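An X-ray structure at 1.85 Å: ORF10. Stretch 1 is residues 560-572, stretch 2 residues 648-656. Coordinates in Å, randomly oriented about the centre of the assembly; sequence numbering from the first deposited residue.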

# COMPACT_ATOMS: atom_id res chain seq x y z
N VAL A 560 -11.07 10.14 -11.78
CA VAL A 560 -11.17 11.38 -11.00
C VAL A 560 -9.85 12.14 -11.03
O VAL A 560 -9.84 13.38 -11.05
N ALA A 561 -8.72 11.42 -11.02
CA ALA A 561 -7.42 12.10 -11.05
C ALA A 561 -7.22 12.83 -12.37
O ALA A 561 -6.76 13.98 -12.39
N ASP A 562 -7.58 12.18 -13.47
CA ASP A 562 -7.50 12.81 -14.79
C ASP A 562 -8.35 14.07 -14.85
O ASP A 562 -7.91 15.11 -15.34
N ASN A 563 -9.58 14.00 -14.34
CA ASN A 563 -10.48 15.15 -14.36
C ASN A 563 -9.96 16.28 -13.47
O ASN A 563 -9.99 17.45 -13.86
N ALA A 564 -9.44 15.94 -12.28
CA ALA A 564 -8.88 16.97 -11.42
C ALA A 564 -7.66 17.64 -12.07
O ALA A 564 -7.48 18.86 -11.95
N ALA A 565 -6.83 16.86 -12.77
CA ALA A 565 -5.65 17.41 -13.43
C ALA A 565 -6.05 18.40 -14.52
O ALA A 565 -5.44 19.47 -14.65
N LYS A 566 -7.09 18.07 -15.28
CA LYS A 566 -7.60 18.99 -16.29
C LYS A 566 -8.18 20.24 -15.65
O LYS A 566 -7.92 21.37 -16.10
N ASP A 567 -8.97 20.07 -14.58
CA ASP A 567 -9.57 21.19 -13.87
C ASP A 567 -8.50 22.11 -13.28
O ASP A 567 -8.71 23.33 -13.21
N GLY A 568 -7.37 21.55 -12.87
CA GLY A 568 -6.27 22.35 -12.36
C GLY A 568 -5.35 22.94 -13.40
O GLY A 568 -4.35 23.56 -13.03
N GLY A 569 -5.64 22.77 -14.69
CA GLY A 569 -4.79 23.31 -15.74
C GLY A 569 -3.41 22.69 -15.81
O GLY A 569 -2.46 23.36 -16.25
N LEU A 570 -3.25 21.44 -15.40
CA LEU A 570 -1.92 20.84 -15.45
C LEU A 570 -1.48 20.63 -16.90
O LEU A 570 -2.29 20.57 -17.83
N VAL A 571 -0.17 20.48 -17.08
CA VAL A 571 0.49 20.36 -18.38
C VAL A 571 1.28 19.06 -18.42
O VAL A 571 2.03 18.75 -17.48
N GLU A 572 1.14 18.31 -19.52
CA GLU A 572 1.86 17.06 -19.69
C GLU A 572 3.37 17.27 -19.72
O GLU A 572 3.88 18.33 -20.12
N ARG A 648 -0.27 4.85 -13.66
CA ARG A 648 -1.04 4.94 -14.90
C ARG A 648 -1.36 6.39 -15.24
O ARG A 648 -1.41 6.76 -16.42
N ILE A 649 -1.59 7.21 -14.21
CA ILE A 649 -1.81 8.64 -14.42
C ILE A 649 -0.51 9.31 -14.86
O ILE A 649 -0.49 10.08 -15.83
N SER A 650 0.60 9.00 -14.18
CA SER A 650 1.90 9.55 -14.59
C SER A 650 2.28 9.13 -16.00
O SER A 650 2.95 9.89 -16.72
N ALA A 651 1.90 7.92 -16.41
CA ALA A 651 2.21 7.51 -17.78
C ALA A 651 1.31 8.22 -18.79
O ALA A 651 1.76 8.61 -19.87
N LEU A 652 0.03 8.42 -18.43
CA LEU A 652 -0.89 9.14 -19.31
C LEU A 652 -0.45 10.58 -19.52
O LEU A 652 -0.56 11.12 -20.63
N TRP A 653 0.05 11.23 -18.47
CA TRP A 653 0.41 12.64 -18.52
C TRP A 653 1.90 12.86 -18.71
O TRP A 653 2.34 14.02 -18.76
N ASP A 654 2.69 11.79 -18.81
CA ASP A 654 4.15 11.86 -18.86
C ASP A 654 4.71 12.68 -17.69
O ASP A 654 5.58 13.53 -17.87
N PHE A 655 4.23 12.41 -16.48
CA PHE A 655 4.76 13.10 -15.30
C PHE A 655 6.02 12.40 -14.82
O PHE A 655 6.15 11.18 -14.95
N SER A 656 6.92 13.17 -14.21
CA SER A 656 8.19 12.63 -13.73
C SER A 656 8.37 12.69 -12.21
O SER A 656 9.42 12.27 -11.71

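What holds the centre of the contact together? The answer is Trp-653, which has the largest area covered by the other stretch. Its CA-to-CB bond points sideways, but with chi1 in m (-74°) and chi2 at 77° the indole swings in among the residues of stretch 1. Over one face sits Ala-565, whose CA-to-CB bond points toward stretch 2. Its CB lies 4.0 Å from the centroid of the Trp-653 six-membered ring, 28° off the ring normal, a CH-pi contact in which the methyl group sits over the face of the ring; the closest approach is 3.5 Å, from Ala-565 CB to Trp-653 CZ2. The ring edge is lined as well: Lys-566 CG lies 4.0 Å from Trp-653 CZ2, and the backbone Leu-570 O is 3.5 Å from Trp-653 CZ3.

Which polar groups reach across? A single hydrogen bond does so, from Trp-653 NE1 to Asp-562 OD1, at 2.9 Å with an N-H...acceptor angle of 140°. It gives the indole nitrogen, the ring's one polar atom, an acceptor in an otherwise largely apolar setting. Asp-562 also starts sideways, and its t rotamer (chi1 -169°) brings the carboxylate to the indole edge. The other carboxylate oxygen is engaged one helical turn along: Lys-566 NZ donates to Asp-562 OD2 at 3.2 Å, forming a salt bridge within stretch 1. The lysine chain, m at chi1 and t from chi2 to chi4, is extended enough to reach back to it. Both oxygens of Asp-562 have further hydrogen bonds elsewhere in the structure.

How do the apolar side chains fill the space around the indole? At the start of the contact, Ala-561 and Ile-649 point toward each other's stretches, and Ala-561 CB meets Ile-649 CG1 at 3.9 Å. Ile-649 is m at both chi angles, which carries its CD1 to 4.0 Å from the backbone Asp-562 N. Leu-652, t then p, begins sideways but bends nearer, so that its CD2 lies 3.5 Å from Asp-562 OD1. Beyond the helix of stretch 1, Leu-570 (m, t) points toward stretch 2 and serves two aromatic residues: its CB is 4.1 Å from Trp-653 CZ3, and its CD1 is 4.1 Å from Phe-655 CZ.

What closes the contact where the chain has left the helix? Gly-569 turns the chain with positive phi in a Schellman motif, and the loop that follows runs past the aromatic side chains. Phe-655, with chi1 in m, brings its ring edge to the backbone of Val-571, placing Phe-655 CE1 3.5 Å from Val-571 O; the CA-to-CB bond of Val-571 itself points away. Glu-572 comes closest through its backbone, where Glu-572 CA makes a CA-H...O contact of 3.2 Å with Trp-653 O. Its side chain, m then t, leaves sideways, and Glu-572 CG packs obliquely 3.7 Å from Trp-653 CE3.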

# COMPACT_ATOMS: atom_id res chain seq x y z
CB VAL A 560 -11.65 11.13 -9.55
CG1 VAL A 560 -13.07 10.56 -9.53
CG2 VAL A 560 -10.67 10.22 -8.74
CB ALA A 561 -6.27 11.10 -10.85
CB ASP A 562 -7.96 11.81 -15.86
CG ASP A 562 -7.67 12.28 -17.28
OD1 ASP A 562 -6.53 12.70 -17.57
OD2 ASP A 562 -8.60 12.20 -18.12
CB ASN A 563 -11.89 14.74 -13.93
CG ASN A 563 -12.60 13.92 -14.99
OD1 ASN A 563 -12.23 13.97 -16.17
ND2 ASN A 563 -13.61 13.17 -14.59
CB ALA A 564 -8.51 16.36 -10.05
CB ALA A 565 -4.79 16.29 -14.01
CB LYS A 566 -8.66 18.30 -17.15
CG LYS A 566 -8.07 17.31 -18.16
CD LYS A 566 -9.16 16.38 -18.71
CE LYS A 566 -8.57 15.38 -19.70
NZ LYS A 566 -9.63 14.43 -20.14
CB ASP A 567 -10.50 20.64 -12.78
CG ASP A 567 -11.33 21.72 -12.09
OD1 ASP A 567 -11.91 22.59 -12.77
OD2 ASP A 567 -11.43 21.67 -10.84
CB LEU A 570 -1.90 19.52 -14.68
CG LEU A 570 -2.13 19.66 -13.16
CD1 LEU A 570 -1.83 18.34 -12.45
CD2 LEU A 570 -1.30 20.79 -12.55
CB VAL A 571 1.43 21.56 -18.63
CG1 VAL A 571 2.18 21.38 -19.95
CG2 VAL A 571 0.65 22.87 -18.60
CB GLU A 572 1.41 16.36 -20.97
CG GLU A 572 -0.10 16.20 -21.08
CD GLU A 572 -0.56 15.35 -22.28
OE1 GLU A 572 0.22 15.19 -23.26
OE2 GLU A 572 -1.71 14.86 -22.23
CB ARG A 648 -2.33 4.13 -14.81
CG ARG A 648 -2.12 2.62 -14.89
CD ARG A 648 -3.47 1.91 -14.87
NE ARG A 648 -3.39 0.63 -14.18
CZ ARG A 648 -3.00 -0.51 -14.75
NH1 ARG A 648 -2.65 -0.52 -16.04
NH2 ARG A 648 -2.96 -1.62 -14.03
CB ILE A 649 -2.39 9.29 -13.15
CG1 ILE A 649 -3.87 8.94 -13.02
CG2 ILE A 649 -2.16 10.83 -13.14
CD1 ILE A 649 -4.72 9.47 -14.19
CB SER A 650 3.01 9.09 -13.64
OG SER A 650 2.71 9.48 -12.31
CB ALA A 651 2.10 5.99 -17.93
CB LEU A 652 -2.30 9.10 -18.73
CG LEU A 652 -3.37 9.91 -19.47
CD1 LEU A 652 -3.60 9.34 -20.87
CD2 LEU A 652 -4.70 9.96 -18.68
CB TRP A 653 -0.07 13.35 -17.24
CG TRP A 653 -1.55 13.58 -17.19
CD1 TRP A 653 -2.53 12.66 -16.92
CD2 TRP A 653 -2.23 14.81 -17.44
NE1 TRP A 653 -3.77 13.24 -16.98
CE2 TRP A 653 -3.62 14.57 -17.30
CE3 TRP A 653 -1.80 16.11 -17.76
CZ2 TRP A 653 -4.57 15.57 -17.46
CZ3 TRP A 653 -2.75 17.10 -17.93
CH2 TRP A 653 -4.12 16.83 -17.77
CB ASP A 654 4.61 12.43 -20.22
CG ASP A 654 6.08 12.14 -20.52
OD1 ASP A 654 6.65 11.14 -20.00
OD2 ASP A 654 6.66 12.95 -21.29
CB PHE A 655 3.73 13.10 -14.16
CG PHE A 655 2.56 14.04 -14.38
CD1 PHE A 655 2.70 15.20 -15.12
CD2 PHE A 655 1.32 13.75 -13.81
CE1 PHE A 655 1.61 16.08 -15.29
CE2 PHE A 655 0.23 14.61 -13.98
CZ PHE A 655 0.38 15.78 -14.72
CB SER A 656 9.37 13.36 -14.39
OG SER A 656 9.38 14.75 -14.06